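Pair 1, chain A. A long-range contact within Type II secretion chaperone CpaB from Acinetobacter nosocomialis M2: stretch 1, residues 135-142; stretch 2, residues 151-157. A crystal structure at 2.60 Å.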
# COMPACT_ATOMS: atom_id res chain seq x y z
N LYS A 135 27.49 7.09 -5.24
CA LYS A 135 28.22 8.17 -5.89
C LYS A 135 27.51 9.50 -5.70
O LYS A 135 28.08 10.47 -5.18
CB LYS A 135 28.40 7.85 -7.38
CG LYS A 135 28.91 9.00 -8.24
CD LYS A 135 29.00 8.59 -9.70
CE LYS A 135 29.42 9.76 -10.59
NZ LYS A 135 30.81 10.19 -10.33
N ASP A 136 26.25 9.57 -6.11
CA ASP A 136 25.38 10.69 -5.75
C ASP A 136 24.62 10.30 -4.49
O ASP A 136 23.94 9.27 -4.47
CB ASP A 136 24.42 11.03 -6.88
CG ASP A 136 25.03 10.83 -8.25
OD1 ASP A 136 26.24 11.10 -8.40
OD2 ASP A 136 24.31 10.39 -9.17
N HIS A 137 24.72 11.13 -3.45
CA HIS A 137 24.08 10.81 -2.18
C HIS A 137 22.57 10.95 -2.33
O HIS A 137 21.96 11.90 -1.82
CB HIS A 137 24.61 11.70 -1.05
CG HIS A 137 26.06 11.49 -0.76
ND1 HIS A 137 27.06 11.83 -1.66
CD2 HIS A 137 26.69 10.97 0.32
CE1 HIS A 137 28.24 11.53 -1.14
NE2 HIS A 137 28.04 11.01 0.06
N TYR A 138 21.96 9.99 -3.03
CA TYR A 138 20.58 10.06 -3.47
C TYR A 138 19.89 8.75 -3.11
O TYR A 138 20.40 7.67 -3.43
CB TYR A 138 20.52 10.31 -4.98
CG TYR A 138 19.14 10.52 -5.56
CD1 TYR A 138 18.54 11.77 -5.52
CD2 TYR A 138 18.46 9.48 -6.17
CE1 TYR A 138 17.29 11.98 -6.06
CE2 TYR A 138 17.20 9.68 -6.71
CZ TYR A 138 16.62 10.93 -6.65
OH TYR A 138 15.38 11.13 -7.19
N THR A 139 18.74 8.85 -2.45
CA THR A 139 18.00 7.69 -1.98
C THR A 139 16.52 7.86 -2.28
O THR A 139 15.96 8.94 -2.07
CB THR A 139 18.20 7.47 -0.47
OG1 THR A 139 19.60 7.31 -0.19
CG2 THR A 139 17.45 6.24 0.01
N ILE A 140 15.90 6.80 -2.79
CA ILE A 140 14.47 6.76 -3.06
C ILE A 140 13.84 5.67 -2.21
O ILE A 140 14.36 4.55 -2.16
CB ILE A 140 14.18 6.53 -4.55
CG1 ILE A 140 14.42 7.81 -5.35
CG2 ILE A 140 12.76 6.03 -4.76
CD1 ILE A 140 14.09 7.69 -6.82
N MSE A 141 12.74 5.99 -1.54
CA MSE A 141 12.03 5.02 -0.72
C MSE A 141 10.60 4.82 -1.18
O MSE A 141 9.89 5.79 -1.47
CB MSE A 141 12.04 5.44 0.75
CG MSE A 141 13.41 5.60 1.35
SE MSE A 141 13.32 5.92 3.26
CE MSE A 141 15.19 6.40 3.54
N GLN A 142 10.17 3.56 -1.23
CA GLN A 142 8.79 3.20 -1.54
C GLN A 142 8.21 2.50 -0.32
O GLN A 142 8.64 1.39 0.02
CB GLN A 142 8.71 2.31 -2.77
CG GLN A 142 9.29 2.92 -4.03
CD GLN A 142 9.18 1.99 -5.22
OE1 GLN A 142 8.51 0.95 -5.16
NE2 GLN A 142 9.85 2.34 -6.31
N SER A 151 6.24 8.01 -0.88
CA SER A 151 7.51 8.07 -1.58
C SER A 151 8.42 9.09 -0.90
O SER A 151 7.97 10.15 -0.48
CB SER A 151 7.32 8.43 -3.05
OG SER A 151 6.70 9.70 -3.18
N ALA A 152 9.71 8.75 -0.82
CA ALA A 152 10.71 9.63 -0.22
C ALA A 152 11.85 9.81 -1.20
O ALA A 152 12.44 8.82 -1.65
CB ALA A 152 11.22 9.07 1.11
N GLU A 153 12.16 11.06 -1.55
CA GLU A 153 13.27 11.39 -2.42
C GLU A 153 14.27 12.22 -1.63
O GLU A 153 13.95 13.34 -1.21
CB GLU A 153 12.79 12.14 -3.66
CG GLU A 153 13.89 12.51 -4.64
CD GLU A 153 13.35 13.06 -5.94
OE1 GLU A 153 12.12 13.30 -6.02
OE2 GLU A 153 14.14 13.25 -6.89
N ILE A 154 15.47 11.69 -1.44
CA ILE A 154 16.47 12.27 -0.56
C ILE A 154 17.73 12.59 -1.36
O ILE A 154 18.14 11.80 -2.22
CB ILE A 154 16.80 11.34 0.63
CG1 ILE A 154 15.52 10.99 1.39
CG2 ILE A 154 17.81 11.98 1.56
CD1 ILE A 154 15.63 9.75 2.24
N LYS A 155 18.34 13.74 -1.07
CA LYS A 155 19.56 14.17 -1.73
C LYS A 155 20.44 14.89 -0.71
O LYS A 155 20.03 15.92 -0.16
CB LYS A 155 19.26 15.09 -2.92
CG LYS A 155 20.49 15.73 -3.54
CD LYS A 155 21.26 14.76 -4.42
CE LYS A 155 22.46 15.43 -5.05
NZ LYS A 155 23.33 14.45 -5.78
N ASP A 156 21.63 14.35 -0.48
CA ASP A 156 22.62 14.95 0.43
C ASP A 156 22.06 15.10 1.85
O ASP A 156 22.21 16.14 2.49
CB ASP A 156 23.12 16.29 -0.10
CG ASP A 156 23.87 16.15 -1.41
OD1 ASP A 156 24.53 15.11 -1.62
OD2 ASP A 156 23.79 17.08 -2.25
N GLY A 157 21.41 14.04 2.34
CA GLY A 157 20.95 13.98 3.71
C GLY A 157 19.61 14.64 3.98
O GLY A 157 19.05 14.44 5.06

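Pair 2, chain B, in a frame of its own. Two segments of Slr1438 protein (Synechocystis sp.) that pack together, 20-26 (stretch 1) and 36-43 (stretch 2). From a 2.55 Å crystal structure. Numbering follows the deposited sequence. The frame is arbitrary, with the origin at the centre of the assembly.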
# COMPACT_ATOMS: atom_id res chain seq x y z
N GLN B 20 -3.68 -24.53 7.65
CA GLN B 20 -4.71 -25.21 6.89
C GLN B 20 -4.66 -24.82 5.43
O GLN B 20 -4.64 -25.67 4.55
CB GLN B 20 -6.09 -24.89 7.46
CG GLN B 20 -6.37 -25.65 8.73
CD GLN B 20 -6.05 -27.12 8.56
OE1 GLN B 20 -6.61 -27.79 7.69
NE2 GLN B 20 -5.14 -27.63 9.38
N SER B 21 -4.63 -23.52 5.17
CA SER B 21 -4.58 -23.03 3.80
C SER B 21 -3.14 -22.97 3.34
O SER B 21 -2.87 -22.62 2.19
CB SER B 21 -5.16 -21.63 3.73
OG SER B 21 -4.42 -20.74 4.56
N LEU B 22 -2.22 -23.33 4.23
CA LEU B 22 -0.79 -23.28 3.92
C LEU B 22 -0.43 -21.84 3.56
O LEU B 22 0.28 -21.58 2.58
CB LEU B 22 -0.46 -24.21 2.75
CG LEU B 22 -0.00 -25.62 3.13
CD1 LEU B 22 -1.04 -26.28 4.01
CD2 LEU B 22 0.23 -26.43 1.88
N ALA B 23 -0.91 -20.91 4.38
CA ALA B 23 -0.65 -19.50 4.16
C ALA B 23 0.22 -18.90 5.26
O ALA B 23 -0.04 -19.08 6.45
CB ALA B 23 -1.96 -18.73 4.07
N ARG B 24 1.26 -18.19 4.84
CA ARG B 24 2.15 -17.54 5.79
C ARG B 24 2.54 -16.15 5.31
O ARG B 24 2.80 -15.93 4.12
CB ARG B 24 3.38 -18.41 6.06
CG ARG B 24 3.98 -19.15 4.86
CD ARG B 24 4.60 -20.48 5.31
NE ARG B 24 5.49 -20.30 6.46
CZ ARG B 24 5.58 -21.15 7.48
NH1 ARG B 24 4.83 -22.24 7.50
NH2 ARG B 24 6.41 -20.91 8.48
N LEU B 25 2.56 -15.22 6.25
CA LEU B 25 2.89 -13.84 5.93
C LEU B 25 3.95 -13.28 6.88
O LEU B 25 4.04 -13.69 8.05
CB LEU B 25 1.60 -13.00 5.98
CG LEU B 25 1.61 -11.49 5.71
CD1 LEU B 25 0.24 -11.08 5.20
CD2 LEU B 25 1.99 -10.72 6.97
N SER B 26 4.75 -12.36 6.37
CA SER B 26 5.79 -11.74 7.17
C SER B 26 5.54 -10.24 7.25
O SER B 26 5.50 -9.55 6.23
CB SER B 26 7.17 -12.00 6.55
OG SER B 26 7.40 -13.40 6.42
N THR B 36 5.85 -7.61 4.22
CA THR B 36 6.91 -7.74 3.24
C THR B 36 6.69 -8.89 2.29
O THR B 36 6.77 -8.72 1.07
CB THR B 36 8.25 -7.93 3.92
OG1 THR B 36 8.18 -9.09 4.76
CG2 THR B 36 8.59 -6.73 4.78
N GLU B 37 6.42 -10.07 2.84
CA GLU B 37 6.22 -11.26 2.01
C GLU B 37 4.96 -12.02 2.40
O GLU B 37 4.55 -11.99 3.56
CB GLU B 37 7.43 -12.19 2.11
CG GLU B 37 8.76 -11.50 1.94
CD GLU B 37 9.92 -12.46 1.72
OE1 GLU B 37 9.93 -13.55 2.34
OE2 GLU B 37 10.83 -12.12 0.95
N TRP B 38 4.37 -12.70 1.43
CA TRP B 38 3.15 -13.48 1.66
C TRP B 38 3.15 -14.70 0.75
O TRP B 38 3.35 -14.57 -0.46
CB TRP B 38 1.93 -12.60 1.39
CG TRP B 38 0.59 -13.29 1.40
CD1 TRP B 38 0.28 -14.47 2.02
CD2 TRP B 38 -0.63 -12.81 0.81
NE1 TRP B 38 -1.07 -14.75 1.86
CE2 TRP B 38 -1.64 -13.75 1.12
CE3 TRP B 38 -0.96 -11.68 0.05
CZ2 TRP B 38 -2.97 -13.59 0.70
CZ3 TRP B 38 -2.28 -11.52 -0.37
CH2 TRP B 38 -3.27 -12.47 -0.04
N THR B 39 2.95 -15.89 1.32
CA THR B 39 2.91 -17.13 0.53
C THR B 39 1.71 -18.02 0.82
O THR B 39 1.30 -18.19 1.97
CB THR B 39 4.16 -18.02 0.70
OG1 THR B 39 4.27 -18.45 2.07
CG2 THR B 39 5.40 -17.27 0.28
N VAL B 40 1.16 -18.57 -0.25
CA VAL B 40 0.01 -19.46 -0.20
C VAL B 40 0.45 -20.76 -0.85
O VAL B 40 0.73 -20.81 -2.04
CB VAL B 40 -1.17 -18.87 -0.97
CG1 VAL B 40 -1.94 -17.93 -0.08
CG2 VAL B 40 -0.66 -18.10 -2.18
N GLN B 41 0.51 -21.82 -0.05
CA GLN B 41 0.94 -23.12 -0.55
C GLN B 41 2.39 -23.03 -0.99
O GLN B 41 2.82 -23.77 -1.88
CB GLN B 41 0.06 -23.57 -1.72
CG GLN B 41 -1.40 -23.72 -1.36
CD GLN B 41 -2.23 -24.24 -2.51
OE1 GLN B 41 -2.26 -23.63 -3.59
NE2 GLN B 41 -2.90 -25.36 -2.30
N GLY B 42 3.13 -22.11 -0.39
CA GLY B 42 4.53 -21.96 -0.72
C GLY B 42 4.88 -21.08 -1.91
O GLY B 42 6.05 -20.79 -2.16
N GLN B 43 3.86 -20.66 -2.66
CA GLN B 43 4.11 -19.80 -3.80
C GLN B 43 4.01 -18.32 -3.39
O GLN B 43 3.06 -17.92 -2.70
CB GLN B 43 3.12 -20.13 -4.93
CG GLN B 43 1.67 -20.02 -4.53
CD GLN B 43 0.73 -20.73 -5.49
OE1 GLN B 43 0.79 -20.51 -6.70
NE2 GLN B 43 -0.14 -21.57 -4.95

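Pair 1 and pair 2 share one backbone plan: two neighbouring antiparallel strands, their directions 174° and 178° apart and their axes 4.7 Å from each other at closest approach. Fourteen central residues superpose with an RMSD of 0.6 Å, and the register matches throughout. Thr A139 pairs with Ile A154 as Arg B24 pairs with Thr B39, in each case through two hydrogen bonds: Thr A139 N to Ile A154 O (3.0 Å) and Ile A154 N to Thr A139 O (2.9 Å), against Arg B24 N to Thr B39 O (2.9 Å) and Thr B39 N to Arg B24 O (2.8 Å). Because these bonds join main-chain atoms, they hold the strands together whatever the side chains.

The ladder ends alike as well. Asp A156 N donates to His A137 O (2.8 Å), and Gln B41 N to Leu B22 O (2.7 Å). Asp A156 and Gln B41 both have positive phi, as do the matched glycines that follow. In pair 2 these two residues are the central positions of a type I' turn from Val B40 to Gln B43. A CB on Gly B42 would be jammed against the carbonyl O of Gln B41, so glycine suits the place.

On the face bearing Tyr A138, Ile A140, Glu A153 and Lys A155, the two pairs use different chemistry, although Ile A140 and its match Leu B25 are alike. Tyr A138, with a t chi1, reaches diagonally over the neighbouring strand, where its OH gives a very short hydrogen bond to Glu A153 OE2 (2.5 Å). The extended Glu A153 brings its carboxylate to the ring edge, while the aliphatic part of Lys A155 also lies at that edge, CD 4.2 Å from Tyr A138 CD1. In pair 2 the tyrosine's place is taken by Ala B23, the glutamate's by Trp B38 and the lysine's by Val B40. Here the contacts are apolar: Ala B23 CB lies 4.2 Å from Val B40 CG1, and Leu B25 CD1 lies 4.4 Å from Trp B38 CG. The aromatic ring thus sits on the opposite strand from that in pair 1.

On the other face the polarity is reversed. Met A141, a selenomethionine, sets its CB 3.7 Å from Ala A152 CB and extends its CE to 3.6 Å from Ile A154 CD1; the small alanine and the long, unbranched methionine side chain suit this buried packing. Their counterparts, Ser B26, Glu B37 and Thr B39, are polar and partly exposed, as befits a face that solvent can reach.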